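Collagen adhesin (Staphylococcus aureus, PDB 2F68) binds collagen as a surface adhesin, probably by closing two beta-rich domains around the rope-like ligand in a "collagen hug". Local coordinates at residues 114-117 against 118-122; 218-221 against 222-226. All coordinates share one frame; numbering follows the deposited sequence.

Interaction 1 (114-117 against 118-122); sequences GRNL and TQTNT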
loop_
_atom_site.group_PDB
_atom_site.type_symbol
_atom_site.label_atom_id
_atom_site.label_comp_id
_atom_site.label_asym_id
_atom_site.label_seq_id
_atom_site.Cartn_x
_atom_site.Cartn_y
_atom_site.Cartn_z
ATOM N N GLY A 114 -3.098 -7.505 -5.755
ATOM C CA GLY A 114 -3.588 -8.874 -5.895
ATOM C C GLY A 114 -3.033 -9.810 -4.840
ATOM O O GLY A 114 -1.830 -9.812 -4.570
ATOM N N ARG A 115 -3.917 -10.610 -4.247
ATOM C CA ARG A 115 -3.542 -11.544 -3.187
ATOM C C ARG A 115 -4.041 -12.958 -3.464
ATOM O O ARG A 115 -5.167 -13.150 -3.925
ATOM C CB ARG A 115 -4.089 -11.064 -1.838
ATOM C CG ARG A 115 -3.266 -9.973 -1.155
ATOM C CD ARG A 115 -2.045 -10.535 -0.420
ATOM N NE ARG A 115 -2.378 -11.665 0.449
ATOM C CZ ARG A 115 -2.824 -11.562 1.700
ATOM N NH1 ARG A 115 -3.003 -10.370 2.259
ATOM N NH2 ARG A 115 -3.094 -12.657 2.396
ATOM N N ASN A 116 -3.190 -13.942 -3.182
ATOM C CA ASN A 116 -3.574 -15.348 -3.238
ATOM C C ASN A 116 -3.827 -15.859 -1.818
ATOM O O ASN A 116 -2.887 -16.174 -1.083
ATOM C CB ASN A 116 -2.494 -16.180 -3.941
ATOM C CG ASN A 116 -3.021 -17.510 -4.469
ATOM O OD1 ASN A 116 -3.762 -18.220 -3.789
ATOM N ND2 ASN A 116 -2.623 -17.855 -5.688
ATOM N N LEU A 117 -5.103 -15.924 -1.444
ATOM C CA LEU A 117 -5.507 -16.252 -0.075
ATOM C C LEU A 117 -5.321 -17.727 0.279
ATOM O O LEU A 117 -4.838 -18.052 1.365
ATOM C CB LEU A 117 -6.961 -15.827 0.179
ATOM C CG LEU A 117 -7.327 -14.339 0.096
ATOM C CD1 LEU A 117 -8.839 -14.168 0.075
ATOM C CD2 LEU A 117 -6.713 -13.536 1.241
ATOM N N THR A 118 -5.704 -18.609 -0.642
ATOM C CA THR A 118 -5.630 -20.055 -0.415
ATOM C C THR A 118 -4.231 -20.633 -0.651
ATOM O O THR A 118 -3.959 -21.775 -0.269
ATOM C CB THR A 118 -6.660 -20.825 -1.275
ATOM O OG1 THR A 118 -6.594 -20.370 -2.633
ATOM C CG2 THR A 118 -8.070 -20.617 -0.741
ATOM N N GLN A 119 -3.357 -19.834 -1.268
ATOM C CA GLN A 119 -1.986 -20.237 -1.615
ATOM C C GLN A 119 -1.986 -21.518 -2.455
ATOM O O GLN A 119 -1.618 -22.595 -1.976
ATOM C CB GLN A 119 -1.109 -20.393 -0.360
ATOM C CG GLN A 119 -1.028 -19.151 0.534
ATOM C CD GLN A 119 -0.206 -18.021 -0.069
ATOM O OE1 GLN A 119 0.693 -18.248 -0.881
ATOM N NE2 GLN A 119 -0.509 -16.793 0.337
ATOM N N THR A 120 -2.404 -21.384 -3.711
ATOM C CA THR A 120 -2.651 -22.537 -4.577
ATOM C C THR A 120 -2.018 -22.407 -5.966
ATOM O O THR A 120 -1.636 -21.313 -6.389
ATOM C CB THR A 120 -4.174 -22.819 -4.707
ATOM O OG1 THR A 120 -4.386 -23.987 -5.509
ATOM C CG2 THR A 120 -4.904 -21.632 -5.332
ATOM N N ASN A 121 -1.916 -23.539 -6.662
ATOM C CA ASN A 121 -1.379 -23.592 -8.022
ATOM C C ASN A 121 -2.336 -24.291 -8.994
ATOM O O ASN A 121 -1.907 -24.853 -10.006
ATOM C CB ASN A 121 -0.014 -24.294 -8.033
ATOM C CG ASN A 121 0.984 -23.661 -7.077
ATOM O OD1 ASN A 121 1.505 -24.327 -6.182
ATOM N ND2 ASN A 121 1.255 -22.372 -7.261
ATOM N N THR A 122 -3.632 -24.238 -8.689
ATOM C CA THR A 122 -4.647 -24.980 -9.447
ATOM C C THR A 122 -5.253 -24.163 -10.600
ATOM O O THR A 122 -6.427 -24.332 -10.946
ATOM C CB THR A 122 -5.761 -25.534 -8.513
ATOM O OG1 THR A 122 -5.216 -25.816 -7.219
ATOM C CG2 THR A 122 -6.369 -26.811 -9.087
#

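Interaction 2 (218-221 against 222-226); sequences AITD and FEKAF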
loop_
_atom_site.group_PDB
_atom_site.type_symbol
_atom_site.label_atom_id
_atom_site.label_comp_id
_atom_site.label_asym_id
_atom_site.label_seq_id
_atom_site.Cartn_x
_atom_site.Cartn_y
_atom_site.Cartn_z
ATOM N N ALA A 218 4.314 2.710 24.319
ATOM C CA ALA A 218 5.028 1.618 23.648
ATOM C C ALA A 218 6.544 1.642 23.862
ATOM O O ALA A 218 7.156 0.598 24.094
ATOM C CB ALA A 218 4.703 1.611 22.157
ATOM N N ILE A 219 7.136 2.832 23.784
ATOM C CA ILE A 219 8.578 3.005 23.977
ATOM C C ILE A 219 8.947 2.906 25.460
ATOM O O ILE A 219 9.956 2.290 25.815
ATOM C CB ILE A 219 9.082 4.349 23.382
ATOM C CG1 ILE A 219 8.635 4.496 21.924
ATOM C CG2 ILE A 219 10.606 4.460 23.497
ATOM C CD1 ILE A 219 8.653 5.923 21.403
ATOM N N THR A 220 8.118 3.507 26.312
ATOM C CA THR A 220 8.337 3.514 27.762
ATOM C C THR A 220 8.255 2.104 28.356
ATOM O O THR A 220 9.066 1.739 29.209
ATOM C CB THR A 220 7.335 4.451 28.483
ATOM O OG1 THR A 220 7.215 5.682 27.758
ATOM C CG2 THR A 220 7.795 4.752 29.907
ATOM N N ASP A 221 7.283 1.319 27.892
ATOM C CA ASP A 221 7.096 -0.057 28.360
ATOM C C ASP A 221 8.190 -1.001 27.860
ATOM O O ASP A 221 8.520 -1.983 28.529
ATOM C CB ASP A 221 5.715 -0.588 27.956
ATOM C CG ASP A 221 4.575 0.136 28.658
ATOM O OD1 ASP A 221 4.745 0.553 29.825
ATOM O OD2 ASP A 221 3.499 0.283 28.040
ATOM N N PHE A 222 8.741 -0.701 26.684
ATOM C CA PHE A 222 9.830 -1.486 26.102
ATOM C C PHE A 222 11.142 -1.262 26.853
ATOM O O PHE A 222 11.872 -2.214 27.136
ATOM C CB PHE A 222 9.999 -1.152 24.613
ATOM C CG PHE A 222 11.027 -1.998 23.907
ATOM C CD1 PHE A 222 10.677 -3.228 23.357
ATOM C CD2 PHE A 222 12.344 -1.562 23.784
ATOM C CE1 PHE A 222 11.624 -4.013 22.701
ATOM C CE2 PHE A 222 13.298 -2.338 23.129
ATOM C CZ PHE A 222 12.936 -3.566 22.587
ATOM N N GLU A 223 11.430 -0.001 27.172
ATOM C CA GLU A 223 12.666 0.374 27.862
ATOM C C GLU A 223 12.675 -0.047 29.334
ATOM O O GLU A 223 13.741 -0.228 29.926
ATOM C CB GLU A 223 12.920 1.880 27.733
ATOM C CG GLU A 223 13.307 2.329 26.325
ATOM C CD GLU A 223 13.548 3.829 26.213
ATOM O OE1 GLU A 223 13.613 4.517 27.254
ATOM O OE2 GLU A 223 13.676 4.321 25.071
ATOM N N LYS A 224 11.486 -0.200 29.914
ATOM C CA LYS A 224 11.343 -0.662 31.296
ATOM C C LYS A 224 11.486 -2.180 31.407
ATOM O O LYS A 224 12.125 -2.680 32.335
ATOM C CB LYS A 224 10.006 -0.211 31.890
ATOM C CG LYS A 224 9.986 1.238 32.356
ATOM C CD LYS A 224 8.623 1.617 32.916
ATOM C CE LYS A 224 8.587 3.068 33.378
ATOM N NZ LYS A 224 9.412 3.303 34.597
ATOM N N ALA A 225 10.885 -2.902 30.461
ATOM C CA ALA A 225 10.965 -4.362 30.419
ATOM C C ALA A 225 12.351 -4.839 29.990
ATOM O O ALA A 225 12.808 -5.903 30.413
ATOM C CB ALA A 225 9.898 -4.927 29.497
ATOM N N PHE A 226 13.008 -4.044 29.149
ATOM C CA PHE A 226 14.375 -4.316 28.719
ATOM C C PHE A 226 15.295 -3.171 29.155
ATOM O O PHE A 226 15.445 -2.187 28.428
ATOM C CB PHE A 226 14.443 -4.514 27.199
ATOM C CG PHE A 226 13.505 -5.571 26.673
ATOM C CD1 PHE A 226 13.840 -6.918 26.748
ATOM C CD2 PHE A 226 12.293 -5.214 26.090
ATOM C CE1 PHE A 226 12.978 -7.896 26.260
ATOM C CE2 PHE A 226 11.423 -6.185 25.598
ATOM C CZ PHE A 226 11.767 -7.529 25.684
#

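Interaction 1 (114-117 against 118-122)
Asn-116 OD1 is the acceptor for two successive backbone amides. Gln-119 N lies 3.0 Å from Asn-116 OD1, but with an N-H...O angle of only 120° this bond is weak. Thr-120 N reaches Asn-116 OD1 at 3.4 Å; straighter at 146° yet long, this second bond is weak as well. Chi1 of -160° sets the amide opposite the Asn-116 backbone N and carries OD1 in under the turn 116-119, toward the amides of Gln-119 and Thr-120. The other end of the same amide is tied elsewhere: Asn-116 ND2 donates to Val-141 O, which should fix the flip of the group and leave OD1 facing the turn. Leu-117 and Thr-118 stand at the corners with helical backbone angles, and Gln-119, with positive phi, follows them and leads the chain onward. Its side chain bends at CG and folds back, so that Gln-119 NE2 stands 2.8 Å from Asn-116 O, although the angle is too poor for a hydrogen bond; Gln-119 OE1 accepts from Ser-144 N. Further on, an ST turn begins at Thr-120, whose OG1 accepts from Thr-122 N at 3.3 Å. The contact is a surface turn at the end of strand 104-116, where the chain leaves the sheet of the Ig-like domain for strand 127-132. Asp-29, between strands 17-27 and 31-40, accepts from Asn-116 N through OD1, while Leu-117 packs on Lys-63 of strand 62-75.

Interaction 2 (218-221 against 222-226)
Residues 218-221 and 222-226 form one continuous short alpha-helix, 218-225, recognised by its i to i+4 backbone bonds. Glu-223 N donates to Ile-219 O at 3.0 Å with an N-H...O angle of 157°, and Ala-225 N to Asp-221 O at 3.2 Å; the first bond, Phe-222 N to Ala-218 O, is weak. Phe-226 is the first residue to leave helical angles, though its N still bonds to Phe-222 O. Side chains one turn apart run alongside each other. Ile-219 CG2 lies 3.5 Å from Glu-223 OE2, while Glu-223 CG rests 3.4 Å from Ile-219 O; that carboxylate is held by Ile-231 N, which donates to OE2. On the exposed side, the Lys-224 chain runs alongside Thr-220, with Lys-224 CE 3.9 Å from Thr-220 CG2. Asp-221 OD2 is hydrogen-bonded to Ser-217 OG just before the helix. The inward face packs the helix on beta strands of the collagen-binding domain: Phe-222 meets Ile-203 and Val-205 of strand 194-207 and Ile-231 of strand 230-234. Its CG lies opposite the backbone N (chi1 -175°), which sends the ring away from the preceding turn; one face of the Phe-222 ring receives Phe-226 CD2, 3.6 Å above its plane and offset toward the rim.

Going from the N terminus, interaction 1 comes first: 114-117 and 118-122 adjoin, so it encloses no intervening residues and closes a tight turn where strand 104-116 ends. The chain then runs through strands 127-132 and 135-141 and on into the collagen-binding domain, where interaction 2 forms a single helix between strands 211-213 and 230-234. The two are in series, neither nesting nor crossing. The centres of interactions 1 and 2 lie about 39 Å apart. The nearest atoms of interactions 1 and 2 are about 24 Å apart, so they do not touch. Interaction 1 ties the end of strand 104-116 to the loop between strands 17-27 and 31-40 and to strand 135-141; interaction 2 bridges strands 194-207 and 230-234, which belong to different sheets.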